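Neurotoxin (Clostridium botulinum, PDB 2QN0) acts as the zinc-dependent protease light chain of botulinum neurotoxin serotype C1, cleaving neuronal SNARE proteins with dual substrate specificity. Local coordinates at residues 4-8 with 91-95; 86-90 with 194-198; 197-203 with 379-385; 202-207 with 369-374. One frame throughout, in Å; residues are numbered along the deposited sequence.

Contact 1 (4-8 with 91-95); sequences TINNF and IKLFK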
loop_
_atom_site.group_PDB
_atom_site.type_symbol
_atom_site.label_atom_id
_atom_site.label_comp_id
_atom_site.label_asym_id
_atom_site.label_seq_id
_atom_site.Cartn_x
_atom_site.Cartn_y
_atom_site.Cartn_z
ATOM N N THR A 4 5.344 -1.699 -17.633
ATOM C CA THR A 4 5.354 -0.298 -18.021
ATOM C C THR A 4 4.258 0.409 -17.238
ATOM O O THR A 4 3.184 -0.151 -17.010
ATOM C CB THR A 4 5.087 -0.133 -19.527
ATOM O OG1 THR A 4 3.862 -0.790 -19.870
ATOM C CG2 THR A 4 6.225 -0.734 -20.336
ATOM N N ILE A 5 4.540 1.635 -16.813
ATOM C CA ILE A 5 3.575 2.417 -16.053
ATOM C C ILE A 5 2.836 3.342 -17.015
ATOM O O ILE A 5 3.460 4.009 -17.840
ATOM C CB ILE A 5 4.289 3.268 -14.973
ATOM C CG1 ILE A 5 5.155 2.367 -14.082
ATOM C CG2 ILE A 5 3.267 4.020 -14.142
ATOM C CD1 ILE A 5 4.381 1.272 -13.362
ATOM N N ASN A 6 1.509 3.368 -16.919
ATOM C CA ASN A 6 0.695 4.222 -17.783
ATOM C C ASN A 6 0.768 5.689 -17.364
ATOM O O ASN A 6 0.908 6.000 -16.182
ATOM C CB ASN A 6 -0.772 3.775 -17.760
ATOM C CG ASN A 6 -0.980 2.409 -18.382
ATOM O OD1 ASN A 6 -0.328 2.057 -19.364
ATOM N ND2 ASN A 6 -1.906 1.638 -17.825
ATOM N N ASN A 7 0.670 6.586 -18.343
ATOM C CA ASN A 7 0.702 8.024 -18.085
ATOM C C ASN A 7 -0.693 8.597 -18.302
ATOM O O ASN A 7 -1.392 8.203 -19.237
ATOM C CB ASN A 7 1.692 8.713 -19.026
ATOM C CG ASN A 7 3.127 8.366 -18.710
ATOM O OD1 ASN A 7 3.657 8.760 -17.669
ATOM N ND2 ASN A 7 3.766 7.618 -19.601
ATOM N N PHE A 8 -1.089 9.534 -17.449
ATOM C CA PHE A 8 -2.416 10.130 -17.547
ATOM C C PHE A 8 -2.462 11.597 -17.161
ATOM O O PHE A 8 -1.581 12.108 -16.472
ATOM C CB PHE A 8 -3.393 9.430 -16.596
ATOM C CG PHE A 8 -3.551 7.960 -16.832
ATOM C CD1 PHE A 8 -4.281 7.487 -17.914
ATOM C CD2 PHE A 8 -3.005 7.046 -15.936
ATOM C CE1 PHE A 8 -4.473 6.121 -18.100
ATOM C CE2 PHE A 8 -3.192 5.680 -16.112
ATOM C CZ PHE A 8 -3.927 5.215 -17.193
ATOM N N ILE A 91 2.067 8.360 -10.387
ATOM C CA ILE A 91 2.634 7.734 -11.576
ATOM C C ILE A 91 4.157 7.847 -11.578
ATOM O O ILE A 91 4.864 6.867 -11.828
ATOM C CB ILE A 91 2.072 8.381 -12.876
ATOM C CG1 ILE A 91 0.592 8.035 -13.027
ATOM C CG2 ILE A 91 2.872 7.913 -14.091
ATOM C CD1 ILE A 91 0.297 6.547 -12.996
ATOM N N LYS A 92 4.665 9.041 -11.291
ATOM C CA LYS A 92 6.108 9.243 -11.285
ATOM C C LYS A 92 6.774 8.355 -10.238
ATOM O O LYS A 92 7.839 7.787 -10.480
ATOM C CB LYS A 92 6.447 10.712 -11.015
ATOM C CG LYS A 92 7.933 11.028 -11.141
ATOM C CD LYS A 92 8.185 12.528 -11.070
ATOM C CE LYS A 92 9.648 12.854 -11.331
ATOM N NZ LYS A 92 9.871 14.328 -11.355
ATOM N N LEU A 93 6.142 8.226 -9.076
ATOM C CA LEU A 93 6.712 7.395 -8.022
ATOM C C LEU A 93 6.756 5.927 -8.445
ATOM O O LEU A 93 7.724 5.227 -8.153
ATOM C CB LEU A 93 5.917 7.570 -6.724
ATOM C CG LEU A 93 6.030 8.989 -6.155
ATOM C CD1 LEU A 93 5.136 9.129 -4.936
ATOM C CD2 LEU A 93 7.486 9.286 -5.790
ATOM N N PHE A 94 5.722 5.455 -9.137
ATOM C CA PHE A 94 5.737 4.066 -9.583
ATOM C C PHE A 94 6.866 3.850 -10.582
ATOM O O PHE A 94 7.494 2.797 -10.594
ATOM C CB PHE A 94 4.396 3.660 -10.200
ATOM C CG PHE A 94 3.456 3.009 -9.219
ATOM C CD1 PHE A 94 2.706 3.775 -8.336
ATOM C CD2 PHE A 94 3.358 1.621 -9.152
ATOM C CE1 PHE A 94 1.872 3.173 -7.396
ATOM C CE2 PHE A 94 2.529 1.007 -8.215
ATOM C CZ PHE A 94 1.782 1.786 -7.334
ATOM N N LYS A 95 7.132 4.848 -11.421
ATOM C CA LYS A 95 8.222 4.724 -12.385
ATOM C C LYS A 95 9.560 4.600 -11.650
ATOM O O LYS A 95 10.432 3.825 -12.050
ATOM C CB LYS A 95 8.251 5.940 -13.319
ATOM C CG LYS A 95 7.080 6.008 -14.294
ATOM C CD LYS A 95 7.191 7.267 -15.152
ATOM C CE LYS A 95 6.029 7.421 -16.112
ATOM N NZ LYS A 95 6.180 8.678 -16.910
HETATM O O HOH W 1 6.683 7.039 -19.605
#
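K95 NZ is held at 2.6 Å from N7 OD1, in the plane of that carbonyl and on a lone pair, with a C=O...N angle of 130°. Water 1 accepts a second bond from K95 NZ and another from N7 ND2, so ammonium, water and amide close a small ring. The bond ties the irregular N-terminal segment 4-8 to helix 80-97 of the zinc protease fold. K95 is extended beyond CG, and its side chain meets that of N7 at about a right angle. K95 CG lies 4.0 Å from I5 CB. I5 then fits against the helix through two branches: CG2, anti to the backbone N, meets I91 CG2 at 3.9 Å, while CD1 reaches F94 CB at 4.0 Å. L227, on the zinc-site helix 223-238, also touches F94. The N6 side chain, whose CB points away from the helix, bonds through ND2 to R38 O. I91 CD1 approaches the edge of the F8 ring near its plane, 4.4 Å from F8 CD2. Both I91 methyls cover the carbonyl of N6, and N6 O is buried without a polar partner in the model, 3.3 Å from I91 CD1.

Contact 2 (86-90 with 194-198); sequences FLKEI and ISPRF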
loop_
_atom_site.group_PDB
_atom_site.type_symbol
_atom_site.label_atom_id
_atom_site.label_comp_id
_atom_site.label_asym_id
_atom_site.label_seq_id
_atom_site.Cartn_x
_atom_site.Cartn_y
_atom_site.Cartn_z
ATOM N N PHE A 86 -1.785 15.143 -8.157
ATOM C CA PHE A 86 -1.670 13.944 -7.323
ATOM C C PHE A 86 -1.488 12.717 -8.210
ATOM O O PHE A 86 -0.602 11.891 -7.979
ATOM C CB PHE A 86 -2.927 13.770 -6.472
ATOM C CG PHE A 86 -2.912 12.535 -5.611
ATOM C CD1 PHE A 86 -2.235 12.525 -4.394
ATOM C CD2 PHE A 86 -3.569 11.382 -6.023
ATOM C CE1 PHE A 86 -2.214 11.379 -3.595
ATOM C CE2 PHE A 86 -3.554 10.226 -5.230
ATOM C CZ PHE A 86 -2.874 10.231 -4.015
ATOM N N LEU A 87 -2.333 12.602 -9.231
ATOM C CA LEU A 87 -2.263 11.474 -10.152
ATOM C C LEU A 87 -0.874 11.355 -10.769
ATOM O O LEU A 87 -0.296 10.270 -10.820
ATOM C CB LEU A 87 -3.311 11.636 -11.258
ATOM C CG LEU A 87 -3.339 10.588 -12.371
ATOM C CD1 LEU A 87 -3.625 9.205 -11.793
ATOM C CD2 LEU A 87 -4.411 10.972 -13.383
ATOM N N LYS A 88 -0.334 12.474 -11.236
ATOM C CA LYS A 88 0.986 12.463 -11.847
ATOM C C LYS A 88 2.097 12.148 -10.848
ATOM O O LYS A 88 3.112 11.553 -11.213
ATOM C CB LYS A 88 1.237 13.799 -12.556
ATOM C CG LYS A 88 0.432 13.904 -13.851
ATOM C CD LYS A 88 0.369 15.313 -14.420
ATOM C CE LYS A 88 -0.473 15.316 -15.697
ATOM N NZ LYS A 88 -0.731 16.691 -16.211
ATOM N N GLU A 89 1.908 12.538 -9.592
ATOM C CA GLU A 89 2.911 12.250 -8.570
ATOM C C GLU A 89 2.966 10.740 -8.338
ATOM O O GLU A 89 4.043 10.150 -8.275
ATOM C CB GLU A 89 2.569 12.973 -7.259
ATOM C CG GLU A 89 2.675 14.499 -7.351
ATOM C CD GLU A 89 2.190 15.213 -6.100
ATOM O OE1 GLU A 89 1.312 14.665 -5.402
ATOM O OE2 GLU A 89 2.671 16.336 -5.826
ATOM N N ILE A 90 1.800 10.115 -8.216
ATOM C CA ILE A 90 1.740 8.674 -7.996
ATOM C C ILE A 90 2.388 7.938 -9.169
ATOM O O ILE A 90 3.168 7.005 -8.977
ATOM C CB ILE A 90 0.279 8.193 -7.834
ATOM C CG1 ILE A 90 -0.335 8.797 -6.566
ATOM C CG2 ILE A 90 0.232 6.660 -7.762
ATOM C CD1 ILE A 90 0.385 8.406 -5.274
ATOM N N ILE A 194 -3.100 7.626 0.696
ATOM C CA ILE A 194 -1.807 8.238 0.942
ATOM C C ILE A 194 -1.517 9.462 0.075
ATOM O O ILE A 194 -2.187 9.703 -0.929
ATOM C CB ILE A 194 -0.736 7.173 0.613
ATOM C CG1 ILE A 194 0.673 7.655 0.944
ATOM C CG2 ILE A 194 -0.831 6.826 -0.878
ATOM C CD1 ILE A 194 1.730 6.589 0.681
ATOM N N SER A 195 -0.514 10.229 0.492
ATOM C CA SER A 195 -0.021 11.371 -0.272
ATOM C C SER A 195 1.470 11.396 0.029
ATOM O O SER A 195 1.911 12.034 0.982
ATOM C CB SER A 195 -0.652 12.689 0.157
ATOM O OG SER A 195 -0.162 13.718 -0.691
ATOM N N PRO A 196 2.267 10.689 -0.785
ATOM C CA PRO A 196 3.719 10.606 -0.615
ATOM C C PRO A 196 4.497 11.916 -0.559
ATOM O O PRO A 196 5.578 11.948 0.028
ATOM C CB PRO A 196 4.158 9.728 -1.785
ATOM C CG PRO A 196 2.964 8.858 -2.029
ATOM C CD PRO A 196 1.826 9.844 -1.910
ATOM N N ARG A 197 3.975 12.993 -1.148
ATOM C CA ARG A 197 4.730 14.248 -1.116
ATOM C C ARG A 197 4.786 14.878 0.270
ATOM O O ARG A 197 5.555 15.808 0.499
ATOM C CB ARG A 197 4.201 15.262 -2.146
ATOM C CG ARG A 197 2.988 16.075 -1.753
ATOM C CD ARG A 197 2.795 17.202 -2.778
ATOM N NE ARG A 197 1.559 17.958 -2.584
ATOM C CZ ARG A 197 1.381 18.889 -1.651
ATOM N NH1 ARG A 197 2.360 19.192 -0.814
ATOM N NH2 ARG A 197 0.215 19.516 -1.554
ATOM N N PHE A 198 3.965 14.386 1.193
ATOM C CA PHE A 198 3.995 14.885 2.570
ATOM C C PHE A 198 4.961 13.932 3.263
ATOM O O PHE A 198 4.588 12.823 3.650
ATOM C CB PHE A 198 2.600 14.819 3.194
ATOM C CG PHE A 198 1.684 15.914 2.726
ATOM C CD1 PHE A 198 1.593 17.111 3.430
ATOM C CD2 PHE A 198 0.939 15.767 1.561
ATOM C CE1 PHE A 198 0.774 18.148 2.978
ATOM C CE2 PHE A 198 0.118 16.798 1.100
ATOM C CZ PHE A 198 0.037 17.989 1.812
HETATM O O HOH W 2 -0.375 16.383 -4.128
HETATM O O HOH W 3 1.611 13.007 -3.057
#
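Residues S195 to F198 form a type I beta turn, closed by F198 N to S195 O at 3.1 Å, that runs past helix 80-97 with the CA atoms of F86 and S195 7.7 Å apart. The turn follows strand 190-193 of the large mixed sheet, so the contact sets the exit from that sheet against the helix. The F86 ring offers its edge, with CE1 3.1 Å from I194 O, which lies near the ring plane. I90 CG1 covers one face of the ring, offset toward the rim. I90 CD1 packs on P196 CD at 3.9 Å, the two side chains at about a right angle.

The polar half centres on E89 and R197. With CG of R197 between its backbone N and carbonyl carbon (chi1 82°), the arginine chain runs obliquely past the carboxylate, whose plane stands 65° from that of the guanidinium. E89 OE2 thus meets the aliphatic R197 CD at 3.2 Å, and the salt bridge from E89 OE2 to R197 NE is long, at 3.8 Å. Water 2 provides a better link, donating to E89 OE1 at 2.7 Å and accepting from R197 NE at 2.9 Å. Water 3 also donates to E89 OE1, accepts from R197 N and bonds S195 OG, whose other partner is Y76 OH. F198 CE2 sits over the centre of the guanidinium. Across this contact the buried carboxylate is therefore linked to the arginine mainly through water, and the nearby positive charge probably favours its ionised form.

Contact 3 (197-203 with 379-385); sequences RFMLTYS and VYTPVTA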
loop_
_atom_site.group_PDB
_atom_site.type_symbol
_atom_site.label_atom_id
_atom_site.label_comp_id
_atom_site.label_asym_id
_atom_site.label_seq_id
_atom_site.Cartn_x
_atom_site.Cartn_y
_atom_site.Cartn_z
ATOM N N ARG A 197 3.975 12.993 -1.148
ATOM C CA ARG A 197 4.730 14.248 -1.116
ATOM C C ARG A 197 4.786 14.878 0.270
ATOM O O ARG A 197 5.555 15.808 0.499
ATOM C CB ARG A 197 4.201 15.262 -2.146
ATOM C CG ARG A 197 2.988 16.075 -1.753
ATOM C CD ARG A 197 2.795 17.202 -2.778
ATOM N NE ARG A 197 1.559 17.958 -2.584
ATOM C CZ ARG A 197 1.381 18.889 -1.651
ATOM N NH1 ARG A 197 2.360 19.192 -0.814
ATOM N NH2 ARG A 197 0.215 19.516 -1.554
ATOM N N PHE A 198 3.965 14.386 1.193
ATOM C CA PHE A 198 3.995 14.885 2.570
ATOM C C PHE A 198 4.961 13.932 3.263
ATOM O O PHE A 198 4.588 12.823 3.650
ATOM C CB PHE A 198 2.600 14.819 3.194
ATOM C CG PHE A 198 1.684 15.914 2.726
ATOM C CD1 PHE A 198 1.593 17.111 3.430
ATOM C CD2 PHE A 198 0.939 15.767 1.561
ATOM C CE1 PHE A 198 0.774 18.148 2.978
ATOM C CE2 PHE A 198 0.118 16.798 1.100
ATOM C CZ PHE A 198 0.037 17.989 1.812
ATOM N N MET A 199 6.206 14.375 3.407
ATOM C CA MET A 199 7.261 13.544 3.974
ATOM C C MET A 199 7.585 13.678 5.453
ATOM O O MET A 199 7.735 14.776 5.986
ATOM C CB MET A 199 8.549 13.764 3.179
ATOM C CG MET A 199 8.405 13.516 1.689
ATOM S SD MET A 199 9.798 14.195 0.775
ATOM C CE MET A 199 9.184 15.861 0.433
ATOM N N LEU A 200 7.720 12.526 6.098
ATOM C CA LEU A 200 8.068 12.441 7.506
ATOM C C LEU A 200 9.552 12.795 7.617
ATOM O O LEU A 200 10.339 12.469 6.723
ATOM C CB LEU A 200 7.797 11.006 7.982
ATOM C CG LEU A 200 8.224 10.464 9.347
ATOM C CD1 LEU A 200 7.344 9.259 9.696
ATOM C CD2 LEU A 200 9.692 10.066 9.319
ATOM N N THR A 201 9.933 13.483 8.693
ATOM C CA THR A 201 11.330 13.863 8.899
ATOM C C THR A 201 11.891 13.190 10.150
ATOM O O THR A 201 11.154 12.923 11.101
ATOM C CB THR A 201 11.485 15.393 9.020
ATOM O OG1 THR A 201 10.628 15.884 10.057
ATOM C CG2 THR A 201 11.113 16.068 7.698
ATOM N N TYR A 202 13.195 12.935 10.147
ATOM C CA TYR A 202 13.852 12.238 11.254
ATOM C C TYR A 202 15.344 12.557 11.303
ATOM O O TYR A 202 15.894 13.132 10.362
ATOM C CB TYR A 202 13.680 10.734 11.039
ATOM C CG TYR A 202 14.169 10.324 9.664
ATOM C CD1 TYR A 202 15.515 10.025 9.438
ATOM C CD2 TYR A 202 13.316 10.379 8.561
ATOM C CE1 TYR A 202 16.002 9.808 8.152
ATOM C CE2 TYR A 202 13.795 10.165 7.266
ATOM C CZ TYR A 202 15.137 9.887 7.071
ATOM O OH TYR A 202 15.629 9.733 5.793
ATOM N N SER A 203 15.995 12.171 12.402
ATOM C CA SER A 203 17.433 12.368 12.566
ATOM C C SER A 203 18.102 11.033 12.908
ATOM O O SER A 203 19.309 10.868 12.727
ATOM C CB SER A 203 17.730 13.403 13.659
ATOM O OG SER A 203 17.206 13.013 14.915
ATOM N N VAL A 379 10.100 11.854 15.123
ATOM C CA VAL A 379 9.886 12.652 13.927
ATOM C C VAL A 379 9.824 14.138 14.240
ATOM O O VAL A 379 9.622 14.541 15.385
ATOM C CB VAL A 379 8.597 12.225 13.190
ATOM C CG1 VAL A 379 8.711 10.763 12.766
ATOM C CG2 VAL A 379 7.384 12.425 14.085
ATOM N N TYR A 380 10.015 14.949 13.209
ATOM C CA TYR A 380 9.993 16.396 13.359
ATOM C C TYR A 380 8.910 16.965 12.460
ATOM O O TYR A 380 7.979 16.254 12.088
ATOM C CB TYR A 380 11.363 16.962 12.989
ATOM C CG TYR A 380 12.474 16.403 13.843
ATOM C CD1 TYR A 380 12.680 16.863 15.143
ATOM C CD2 TYR A 380 13.298 15.385 13.367
ATOM C CE1 TYR A 380 13.682 16.322 15.949
ATOM C CE2 TYR A 380 14.300 14.836 14.163
ATOM C CZ TYR A 380 14.488 15.308 15.450
ATOM O OH TYR A 380 15.482 14.769 16.234
ATOM N N THR A 381 9.013 18.243 12.108
ATOM C CA THR A 381 7.992 18.836 11.255
ATOM C C THR A 381 8.082 18.242 9.855
ATOM O O THR A 381 9.160 18.178 9.271
ATOM C CB THR A 381 8.149 20.367 11.157
ATOM O OG1 THR A 381 8.168 20.929 12.474
ATOM C CG2 THR A 381 6.981 20.968 10.386
ATOM N N PRO A 382 6.948 17.783 9.309
ATOM C CA PRO A 382 6.919 17.195 7.967
ATOM C C PRO A 382 7.281 18.235 6.912
ATOM O O PRO A 382 7.061 19.431 7.110
ATOM C CB PRO A 382 5.467 16.732 7.821
ATOM C CG PRO A 382 5.020 16.516 9.232
ATOM C CD PRO A 382 5.624 17.692 9.946
ATOM N N VAL A 383 7.840 17.776 5.800
ATOM C CA VAL A 383 8.207 18.672 4.710
ATOM C C VAL A 383 7.585 18.171 3.416
ATOM O O VAL A 383 7.097 17.044 3.343
ATOM C CB VAL A 383 9.746 18.755 4.515
ATOM C CG1 VAL A 383 10.397 19.374 5.746
ATOM C CG2 VAL A 383 10.324 17.371 4.244
ATOM N N THR A 384 7.575 19.026 2.402
ATOM C CA THR A 384 7.045 18.634 1.109
ATOM C C THR A 384 7.921 19.274 0.041
ATOM O O THR A 384 8.850 20.022 0.354
ATOM C CB THR A 384 5.570 19.063 0.932
ATOM O OG1 THR A 384 5.045 18.463 -0.260
ATOM C CG2 THR A 384 5.446 20.579 0.830
ATOM N N ALA A 385 7.642 18.962 -1.216
ATOM C CA ALA A 385 8.423 19.499 -2.317
ATOM C C ALA A 385 7.670 19.277 -3.617
ATOM O O ALA A 385 6.698 18.524 -3.655
ATOM C CB ALA A 385 9.784 18.804 -2.379
HETATM O O HOH W 4 7.592 14.241 10.321
#
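An antiparallel beta bridge between M199 and V383 joins two small two-stranded sheets of the protease, one pairing 201-202 with 219-220, the other 383-384 with 422-423. M199 and V383 are a hydrogen-bonded pair: M199 N donates to V383 O at 2.8 Å, and V383 N returns a bond to M199 O at 3.0 Å. Beyond this single bridge, threonine hydroxyls carry much of the bonding. T384 OG1 donates to R197 O at 2.8 Å from well above the carbonyl plane, and accepts from R197 NH1, also at 2.8 Å, exactly in the guanidinium plane. Backbone and side chain of one arginine thus grip the same hydroxyl. At chi1 55° the T201 hydroxyl is tucked in over its own backbone, and from there OG1 donates to T381 O at 2.8 Å, well above that carbonyl plane. The carbonyl T201 O receives Y380 N at 3.1 Å, while water 4 links T201 N to Y380 O. At the far end S203 OG and Y380 OH share a hydrogen bond of 2.8 Å, with S203 OG at the edge of the tyrosine ring. On one face the bent M199 chain lays CE against the backbone of T384 and near A385 CB. L200 points elsewhere and crosses V379 at about a right angle, and V379 CG1 presses among the branch atoms of the leucine, tightest at L200 CG, 3.5 Å away.

Contact 4 (202-207 with 369-374); sequences YSNATN and VQNRKI
Q370 leaves its backbone with CB 3.9 Å from Y202 OH, and CG comes closer to that oxygen at the ring edge. The chain then bends (chi2 62°), laying CD 3.4 Å from A205 CB and turning the amide to N207. There Q370 NE2 donates almost straight to N207 O at 3.0 Å (174° at the hydrogen), in the planes of both groups. Q370 OE1 accepts N207 N at 3.0 Å on one lone pair and its neighbour N371 N on the other, while N207 ND2 adds a third bond from above the carbonyl plane. This amide thus extends a short backbone bridge between A205 and R372, where T206 N donates to N371 O at 2.9 Å and K373 N to N204 O at 2.9 Å. N204 is the centre of an inverse gamma turn. R372 CB makes a CH-pi contact over the Y202 face, 4.3 Å from the centroid. Farther out, R372 forms a salt bridge with E360 and touches H229, a zinc ligand. Bonded through both its N-H and its oxygen, the Q370 amide has its flip state fixed, and the two loops are matched by backbone-like pairing from which R372 reaches toward the zinc site.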
loop_
_atom_site.group_PDB
_atom_site.type_symbol
_atom_site.label_atom_id
_atom_site.label_comp_id
_atom_site.label_asym_id
_atom_site.label_seq_id
_atom_site.Cartn_x
_atom_site.Cartn_y
_atom_site.Cartn_z
ATOM N N TYR A 202 13.195 12.935 10.147
ATOM C CA TYR A 202 13.852 12.238 11.254
ATOM C C TYR A 202 15.344 12.557 11.303
ATOM O O TYR A 202 15.894 13.132 10.362
ATOM C CB TYR A 202 13.680 10.734 11.039
ATOM C CG TYR A 202 14.169 10.324 9.664
ATOM C CD1 TYR A 202 15.515 10.025 9.438
ATOM C CD2 TYR A 202 13.316 10.379 8.561
ATOM C CE1 TYR A 202 16.002 9.808 8.152
ATOM C CE2 TYR A 202 13.795 10.165 7.266
ATOM C CZ TYR A 202 15.137 9.887 7.071
ATOM O OH TYR A 202 15.629 9.733 5.793
ATOM N N SER A 203 15.995 12.171 12.402
ATOM C CA SER A 203 17.433 12.368 12.566
ATOM C C SER A 203 18.102 11.033 12.908
ATOM O O SER A 203 19.309 10.868 12.727
ATOM C CB SER A 203 17.730 13.403 13.659
ATOM O OG SER A 203 17.206 13.013 14.915
ATOM N N ASN A 204 17.313 10.082 13.404
ATOM C CA ASN A 204 17.823 8.751 13.747
ATOM C C ASN A 204 17.714 7.959 12.450
ATOM O O ASN A 204 16.707 7.296 12.200
ATOM C CB ASN A 204 16.952 8.119 14.842
ATOM C CG ASN A 204 17.409 6.725 15.225
ATOM O OD1 ASN A 204 18.515 6.301 14.888
ATOM N ND2 ASN A 204 16.557 6.005 15.946
ATOM N N ALA A 205 18.765 8.045 11.636
ATOM C CA ALA A 205 18.804 7.420 10.316
ATOM C C ALA A 205 19.690 6.191 10.155
ATOM O O ALA A 205 20.567 5.924 10.972
ATOM C CB ALA A 205 19.205 8.474 9.286
ATOM N N THR A 206 19.467 5.459 9.067
ATOM C CA THR A 206 20.225 4.244 8.790
ATOM C C THR A 206 21.657 4.488 8.343
ATOM O O THR A 206 22.557 3.732 8.702
ATOM C CB THR A 206 19.541 3.384 7.704
ATOM O OG1 THR A 206 19.433 4.141 6.493
ATOM C CG2 THR A 206 18.162 2.953 8.158
ATOM N N ASN A 207 21.867 5.540 7.558
ATOM C CA ASN A 207 23.196 5.851 7.049
ATOM C C ASN A 207 23.938 6.916 7.847
ATOM O O ASN A 207 23.456 8.034 8.019
ATOM C CB ASN A 207 23.104 6.293 5.587
ATOM C CG ASN A 207 22.667 5.169 4.666
ATOM O OD1 ASN A 207 23.438 4.260 4.374
ATOM N ND2 ASN A 207 21.421 5.222 4.218
ATOM N N VAL A 369 19.037 5.304 -0.538
ATOM C CA VAL A 369 18.508 6.557 -0.020
ATOM C C VAL A 369 18.602 6.553 1.497
ATOM O O VAL A 369 18.654 5.493 2.124
ATOM C CB VAL A 369 17.021 6.773 -0.408
ATOM C CG1 VAL A 369 16.885 6.871 -1.925
ATOM C CG2 VAL A 369 16.158 5.640 0.143
ATOM N N GLN A 370 18.646 7.745 2.080
ATOM C CA GLN A 370 18.693 7.877 3.528
ATOM C C GLN A 370 17.291 7.528 4.003
ATOM O O GLN A 370 16.317 7.767 3.290
ATOM C CB GLN A 370 19.024 9.323 3.915
ATOM C CG GLN A 370 19.127 9.577 5.416
ATOM C CD GLN A 370 20.244 8.777 6.064
ATOM O OE1 GLN A 370 20.188 7.548 6.119
ATOM N NE2 GLN A 370 21.271 9.474 6.555
ATOM N N ASN A 371 17.179 6.960 5.199
ATOM C CA ASN A 371 15.867 6.613 5.721
ATOM C C ASN A 371 15.915 6.444 7.232
ATOM O O ASN A 371 16.991 6.321 7.818
ATOM C CB ASN A 371 15.353 5.321 5.068
ATOM C CG ASN A 371 13.880 5.069 5.355
ATOM O OD1 ASN A 371 13.062 5.985 5.280
ATOM N ND2 ASN A 371 13.533 3.822 5.667
ATOM N N ARG A 372 14.744 6.447 7.858
ATOM C CA ARG A 372 14.661 6.277 9.301
ATOM C C ARG A 372 15.282 4.931 9.655
ATOM O O ARG A 372 15.153 3.965 8.907
ATOM C CB ARG A 372 13.198 6.332 9.751
ATOM C CG ARG A 372 12.267 5.389 8.995
ATOM C CD ARG A 372 10.812 5.618 9.394
ATOM N NE ARG A 372 9.884 4.832 8.582
ATOM C CZ ARG A 372 8.558 4.914 8.671
ATOM N NH1 ARG A 372 8.001 5.748 9.539
ATOM N NH2 ARG A 372 7.789 4.166 7.885
ATOM N N LYS A 373 15.973 4.874 10.789
ATOM C CA LYS A 373 16.617 3.642 11.221
ATOM C C LYS A 373 15.601 2.626 11.741
ATOM O O LYS A 373 15.782 1.418 11.579
ATOM C CB LYS A 373 17.643 3.948 12.309
ATOM C CG LYS A 373 18.471 2.746 12.730
ATOM C CD LYS A 373 19.531 3.155 13.737
ATOM C CE LYS A 373 20.379 1.970 14.160
ATOM N NZ LYS A 373 21.408 2.381 15.158
ATOM N N ILE A 374 14.547 3.125 12.376
ATOM C CA ILE A 374 13.490 2.274 12.914
ATOM C C ILE A 374 12.135 2.882 12.589
ATOM O O ILE A 374 12.026 4.085 12.350
ATOM C CB ILE A 374 13.594 2.117 14.455
ATOM C CG1 ILE A 374 13.746 3.487 15.114
ATOM C CG2 ILE A 374 14.755 1.194 14.808
ATOM C CD1 ILE A 374 13.674 3.446 16.636
HETATM O O HOH W 5 20.115 4.424 17.057
HETATM O O HOH W 6 20.426 3.497 2.461
#

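How the contacts relate
Contacts 1 and 2 use successive parts of helix 80-97 and touch where L93 CD1 meets P196 CB at 3.4 Å. Contact 2 passes R197 and F198 on to contact 3, its centre 14 Å away, and contact 3 passes Y202 and S203 on to contact 4, 12 Å away. The chain from 194 to 207 therefore runs as one ribbon through three contacts, ending about 27 Å, centre to centre, from contact 1. Contacts 3 and 4 also meet directly, L200 CD1 lying 3.6 Å from R372 NH1. Zinc, bound by H229, H233 and E269, lies about 9 Å from the I194 side chain, 10 Å from that of L200 and 6 Å from that of R372.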